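Long-range contact in LEOA (Escherichia coli, PDB 4AUR), which is a bacterial dynamin GTPase that probably couples GTP hydrolysis to membrane remodelling in enterotoxigenic strains: residues T436-G449 and Q531-K545. Sequence-based numbering, arbitrary orientation.
Sequences TILAARDTIGKLTG and QIQQMEQVVTELAEK
Q531 covers the C-terminal end of helix 436-447 with its carbon chain, whose bend at chi2 (-99°) brings OE1 to 3.6 Å from G449 O; both are acceptors, and no hydrogen bond joins them. One turn on, Q534 and M535 receive L447. A branched leucine suits this place: L447 CD1 rests on Q534 CB while L447 CD2 lies 3.5 Å from Q534 OE1, a methyl against an oxygen. Buried M535, present as selenomethionine, offers a flexible apolar chain, its CG 4.1 Å from L447 CD1. V538 is a knob in a hole formed by A440, T443, I444 and L447. Its compact fork puts CG1 3.8 Å from A440 O and against I444 CG1, and CG2 against L447 CD1 and T443 CG2. Threonine fits here because T443 OG1 bonds A439 O of its own helix, leaving the methyl for V538. The axes of 436-447 and 531-544 come within 10.1 Å and run antiparallel (175°) in the elongated bundle of the dynamin-like helical domain, where helices 275-343 and 368-408 contribute further sides. In L542, chi1 of -164° swings CG away from N, and both methyls lie 3.9 Å from the small A440 CB; CD1 continues to T436 CG2. K545 slants across that methyl, CD 3.8 Å from T436 CG2, its methylenes covering it while the exposed position suits a charged amine.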
loop_
_atom_site.group_PDB
_atom_site.type_symbol
_atom_site.label_atom_id
_atom_site.label_comp_id
_atom_site.label_asym_id
_atom_site.label_seq_id
_atom_site.Cartn_x
_atom_site.Cartn_y
_atom_site.Cartn_z
ATOM N N THR A 436 -21.743 0.008 -3.787
ATOM C CA THR A 436 -21.977 0.557 -5.085
ATOM C C THR A 436 -21.688 -0.519 -6.116
ATOM O O THR A 436 -22.439 -0.719 -7.065
ATOM C CB THR A 436 -21.084 1.785 -5.219
ATOM O OG1 THR A 436 -21.622 2.797 -4.370
ATOM C CG2 THR A 436 -21.039 2.316 -6.620
ATOM N N ILE A 437 -20.591 -1.214 -5.905
ATOM C CA ILE A 437 -20.258 -2.421 -6.641
ATOM C C ILE A 437 -21.407 -3.469 -6.585
ATOM O O ILE A 437 -21.932 -3.856 -7.624
ATOM C CB ILE A 437 -18.901 -2.965 -6.127
ATOM C CG1 ILE A 437 -17.776 -2.106 -6.668
ATOM C CG2 ILE A 437 -18.656 -4.380 -6.569
ATOM C CD1 ILE A 437 -16.445 -2.425 -6.070
ATOM N N LEU A 438 -21.828 -3.883 -5.393
ATOM C CA LEU A 438 -22.833 -4.948 -5.259
ATOM C C LEU A 438 -24.222 -4.614 -5.790
ATOM O O LEU A 438 -24.967 -5.508 -6.147
ATOM C CB LEU A 438 -23.004 -5.371 -3.805
ATOM C CG LEU A 438 -21.788 -5.881 -3.036
ATOM C CD1 LEU A 438 -22.278 -6.798 -1.926
ATOM C CD2 LEU A 438 -20.799 -6.621 -3.917
ATOM N N ALA A 439 -24.601 -3.352 -5.805
ATOM C CA ALA A 439 -25.832 -2.972 -6.455
ATOM C C ALA A 439 -25.648 -3.006 -7.969
ATOM O O ALA A 439 -26.602 -3.185 -8.705
ATOM C CB ALA A 439 -26.261 -1.594 -6.005
ATOM N N ALA A 440 -24.429 -2.832 -8.452
ATOM C CA ALA A 440 -24.201 -2.946 -9.883
ATOM C C ALA A 440 -24.187 -4.414 -10.296
ATOM O O ALA A 440 -24.671 -4.757 -11.361
ATOM C CB ALA A 440 -22.903 -2.282 -10.280
ATOM N N ARG A 441 -23.615 -5.267 -9.455
ATOM C CA ARG A 441 -23.634 -6.687 -9.689
ATOM C C ARG A 441 -25.051 -7.243 -9.558
ATOM O O ARG A 441 -25.386 -8.216 -10.193
ATOM C CB ARG A 441 -22.708 -7.404 -8.711
ATOM C CG ARG A 441 -22.400 -8.826 -9.120
ATOM C CD ARG A 441 -21.674 -9.598 -8.043
ATOM N NE ARG A 441 -22.546 -9.836 -6.896
ATOM C CZ ARG A 441 -22.186 -10.492 -5.796
ATOM N NH1 ARG A 441 -20.971 -10.997 -5.700
ATOM N NH2 ARG A 441 -23.046 -10.640 -4.787
ATOM N N ASP A 442 -25.874 -6.638 -8.717
ATOM C CA ASP A 442 -27.247 -7.086 -8.568
ATOM C C ASP A 442 -28.084 -6.730 -9.778
ATOM O O ASP A 442 -28.818 -7.578 -10.272
ATOM C CB ASP A 442 -27.897 -6.509 -7.308
ATOM C CG ASP A 442 -27.657 -7.371 -6.092
ATOM O OD1 ASP A 442 -26.918 -8.384 -6.218
ATOM O OD2 ASP A 442 -28.203 -7.029 -5.012
ATOM N N THR A 443 -27.976 -5.486 -10.243
ATOM C CA THR A 443 -28.677 -5.064 -11.424
ATOM C C THR A 443 -28.305 -5.941 -12.606
ATOM O O THR A 443 -29.130 -6.184 -13.457
ATOM C CB THR A 443 -28.383 -3.600 -11.743
ATOM O OG1 THR A 443 -28.646 -2.835 -10.575
ATOM C CG2 THR A 443 -29.263 -3.082 -12.867
ATOM N N ILE A 444 -27.086 -6.453 -12.634
ATOM C CA ILE A 444 -26.642 -7.314 -13.735
ATOM C C ILE A 444 -27.121 -8.754 -13.629
ATOM O O ILE A 444 -27.363 -9.406 -14.647
ATOM C CB ILE A 444 -25.113 -7.265 -13.869
ATOM C CG1 ILE A 444 -24.753 -5.894 -14.451
ATOM C CG2 ILE A 444 -24.575 -8.423 -14.710
ATOM C CD1 ILE A 444 -23.294 -5.674 -14.710
ATOM N N GLY A 445 -27.265 -9.241 -12.401
ATOM C CA GLY A 445 -27.806 -10.568 -12.159
ATOM C C GLY A 445 -29.301 -10.678 -12.419
ATOM O O GLY A 445 -29.821 -11.780 -12.471
ATOM N N LYS A 446 -29.986 -9.544 -12.565
ATOM C CA LYS A 446 -31.411 -9.519 -12.908
ATOM C C LYS A 446 -31.624 -9.277 -14.394
ATOM O O LYS A 446 -32.607 -9.732 -14.950
ATOM C CB LYS A 446 -32.165 -8.449 -12.111
ATOM C CG LYS A 446 -33.490 -8.036 -12.756
ATOM C CD LYS A 446 -34.386 -7.229 -11.822
ATOM C CE LYS A 446 -35.816 -7.125 -12.363
ATOM N NZ LYS A 446 -36.794 -6.684 -11.323
ATOM N N LEU A 447 -30.731 -8.536 -15.033
ATOM C CA LEU A 447 -30.794 -8.378 -16.477
ATOM C C LEU A 447 -30.618 -9.730 -17.154
ATOM O O LEU A 447 -31.428 -10.109 -17.990
ATOM C CB LEU A 447 -29.709 -7.424 -16.972
ATOM C CG LEU A 447 -29.867 -5.982 -16.512
ATOM C CD1 LEU A 447 -28.691 -5.155 -17.006
ATOM C CD2 LEU A 447 -31.197 -5.381 -16.955
ATOM N N THR A 448 -29.556 -10.434 -16.761
ATOM C CA THR A 448 -29.085 -11.680 -17.377
ATOM C C THR A 448 -30.177 -12.736 -17.406
ATOM O O THR A 448 -30.695 -13.121 -16.343
ATOM C CB THR A 448 -27.886 -12.245 -16.573
ATOM O OG1 THR A 448 -26.921 -11.208 -16.357
ATOM C CG2 THR A 448 -27.227 -13.393 -17.297
ATOM N N GLY A 449 -30.531 -13.215 -18.602
ATOM C CA GLY A 449 -31.615 -14.180 -18.688
ATOM C C GLY A 449 -31.914 -14.767 -20.041
ATOM O O GLY A 449 -32.124 -14.031 -21.000
ATOM N N GLN A 531 -29.885 -7.351 -23.462
ATOM C CA GLN A 531 -29.114 -7.180 -22.232
ATOM C C GLN A 531 -27.700 -6.630 -22.417
ATOM O O GLN A 531 -27.110 -6.118 -21.471
ATOM C CB GLN A 531 -29.077 -8.448 -21.388
ATOM C CG GLN A 531 -28.594 -9.680 -22.105
ATOM C CD GLN A 531 -29.738 -10.539 -22.573
ATOM O OE1 GLN A 531 -30.661 -10.843 -21.792
ATOM N NE2 GLN A 531 -29.702 -10.932 -23.853
ATOM N N ILE A 532 -27.139 -6.727 -23.617
ATOM C CA ILE A 532 -25.830 -6.129 -23.859
ATOM C C ILE A 532 -25.943 -4.620 -23.699
ATOM O O ILE A 532 -25.115 -4.028 -23.030
ATOM C CB ILE A 532 -25.233 -6.482 -25.223
ATOM C CG1 ILE A 532 -24.885 -7.971 -25.276
ATOM C CG2 ILE A 532 -23.952 -5.693 -25.454
ATOM C CD1 ILE A 532 -24.785 -8.536 -26.678
ATOM N N GLN A 533 -26.959 -3.989 -24.290
ATOM C CA GLN A 533 -27.092 -2.548 -24.123
ATOM C C GLN A 533 -27.398 -2.237 -22.646
ATOM O O GLN A 533 -26.835 -1.304 -22.044
ATOM C CB GLN A 533 -28.158 -1.982 -25.048
ATOM C CG GLN A 533 -28.510 -0.518 -24.786
ATOM C CD GLN A 533 -29.318 0.096 -25.922
ATOM O OE1 GLN A 533 -30.476 0.482 -25.744
ATOM N NE2 GLN A 533 -28.714 0.179 -27.098
ATOM N N GLN A 534 -28.263 -3.048 -22.059
ATOM C CA GLN A 534 -28.650 -2.843 -20.684
ATOM C C GLN A 534 -27.446 -2.911 -19.745
ATOM O O GLN A 534 -27.279 -2.037 -18.919
ATOM C CB GLN A 534 -29.767 -3.817 -20.296
ATOM C CG GLN A 534 -31.098 -3.431 -20.921
ATOM C CD GLN A 534 -32.135 -4.546 -20.928
ATOM O OE1 GLN A 534 -31.923 -5.645 -20.381
ATOM N NE2 GLN A 534 -33.292 -4.261 -21.563
HETATM N N MSE A 535 -26.592 -3.912 -19.902
HETATM C CA MSE A 535 -25.363 -4.002 -19.126
HETATM C C MSE A 535 -24.421 -2.863 -19.407
HETATM O O MSE A 535 -23.656 -2.482 -18.558
HETATM C CB MSE A 535 -24.598 -5.269 -19.457
HETATM C CG MSE A 535 -25.330 -6.505 -18.962
HETATM SE SE MSE A 535 -24.380 -8.209 -19.312
HETATM C CE MSE A 535 -25.714 -9.033 -20.505
ATOM N N GLU A 536 -24.421 -2.328 -20.609
ATOM C CA GLU A 536 -23.536 -1.234 -20.926
ATOM C C GLU A 536 -23.927 0.003 -20.111
ATOM O O GLU A 536 -23.067 0.699 -19.561
ATOM C CB GLU A 536 -23.577 -0.929 -22.417
ATOM C CG GLU A 536 -23.079 0.456 -22.766
ATOM C CD GLU A 536 -22.915 0.653 -24.248
ATOM O OE1 GLU A 536 -23.945 0.857 -24.931
ATOM O OE2 GLU A 536 -21.743 0.610 -24.711
ATOM N N GLN A 537 -25.227 0.262 -20.063
ATOM C CA GLN A 537 -25.834 1.277 -19.195
ATOM C C GLN A 537 -25.347 1.169 -17.737
ATOM O O GLN A 537 -24.823 2.129 -17.156
ATOM C CB GLN A 537 -27.337 1.069 -19.240
ATOM C CG GLN A 537 -28.231 2.283 -19.221
ATOM C CD GLN A 537 -29.700 1.848 -19.135
ATOM O OE1 GLN A 537 -30.104 0.808 -19.699
ATOM N NE2 GLN A 537 -30.503 2.625 -18.409
ATOM N N VAL A 538 -25.470 -0.019 -17.168
ATOM C CA VAL A 538 -25.023 -0.253 -15.806
ATOM C C VAL A 538 -23.560 0.012 -15.656
ATOM O O VAL A 538 -23.132 0.562 -14.667
ATOM C CB VAL A 538 -25.231 -1.705 -15.385
ATOM C CG1 VAL A 538 -24.662 -1.953 -13.985
ATOM C CG2 VAL A 538 -26.711 -2.076 -15.486
ATOM N N VAL A 539 -22.769 -0.426 -16.615
ATOM C CA VAL A 539 -21.331 -0.240 -16.523
ATOM C C VAL A 539 -21.039 1.239 -16.615
ATOM O O VAL A 539 -20.197 1.741 -15.896
ATOM C CB VAL A 539 -20.592 -0.995 -17.644
ATOM C CG1 VAL A 539 -19.334 -0.251 -18.112
ATOM C CG2 VAL A 539 -20.252 -2.400 -17.178
ATOM N N THR A 540 -21.758 1.929 -17.505
ATOM C CA THR A 540 -21.570 3.349 -17.726
ATOM C C THR A 540 -21.866 4.123 -16.470
ATOM O O THR A 540 -21.236 5.125 -16.236
ATOM C CB THR A 540 -22.504 3.877 -18.831
ATOM O OG1 THR A 540 -22.085 3.378 -20.109
ATOM C CG2 THR A 540 -22.505 5.396 -18.877
ATOM N N GLU A 541 -22.852 3.680 -15.692
ATOM C CA GLU A 541 -23.241 4.365 -14.456
ATOM C C GLU A 541 -22.214 4.116 -13.384
ATOM O O GLU A 541 -21.772 5.026 -12.698
ATOM C CB GLU A 541 -24.593 3.876 -13.941
ATOM C CG GLU A 541 -25.804 4.443 -14.661
ATOM C CD GLU A 541 -27.109 4.149 -13.917
ATOM O OE1 GLU A 541 -27.542 2.972 -13.880
ATOM O OE2 GLU A 541 -27.701 5.102 -13.350
ATOM N N LEU A 542 -21.828 2.869 -13.237
ATOM C CA LEU A 542 -20.783 2.538 -12.292
ATOM C C LEU A 542 -19.500 3.360 -12.506
ATOM O O LEU A 542 -18.763 3.629 -11.557
ATOM C CB LEU A 542 -20.463 1.057 -12.380
ATOM C CG LEU A 542 -19.675 0.543 -11.201
ATOM C CD1 LEU A 542 -20.472 0.721 -9.927
ATOM C CD2 LEU A 542 -19.371 -0.919 -11.400
ATOM N N ALA A 543 -19.234 3.746 -13.750
ATOM C CA ALA A 543 -18.047 4.520 -14.062
ATOM C C ALA A 543 -18.155 5.882 -13.413
ATOM O O ALA A 543 -17.209 6.355 -12.807
ATOM C CB ALA A 543 -17.881 4.672 -15.571
ATOM N N GLU A 544 -19.323 6.491 -13.537
ATOM C CA GLU A 544 -19.569 7.835 -13.025
ATOM C C GLU A 544 -19.471 7.913 -11.509
ATOM O O GLU A 544 -18.976 8.874 -10.982
ATOM C CB GLU A 544 -20.961 8.316 -13.455
ATOM C CG GLU A 544 -21.113 8.533 -14.961
ATOM C CD GLU A 544 -22.530 8.947 -15.371
ATOM O OE1 GLU A 544 -23.519 8.501 -14.724
ATOM O OE2 GLU A 544 -22.655 9.711 -16.360
ATOM N N LYS A 545 -19.962 6.885 -10.824
ATOM C CA LYS A 545 -19.961 6.820 -9.363
ATOM C C LYS A 545 -18.574 6.579 -8.798
ATOM O O LYS A 545 -18.354 6.635 -7.590
ATOM C CB LYS A 545 -20.866 5.685 -8.898
ATOM C CG LYS A 545 -22.323 5.818 -9.305
ATOM C CD LYS A 545 -23.176 4.767 -8.598
ATOM C CE LYS A 545 -24.660 5.103 -8.694
ATOM N NZ LYS A 545 -25.113 5.227 -10.113
#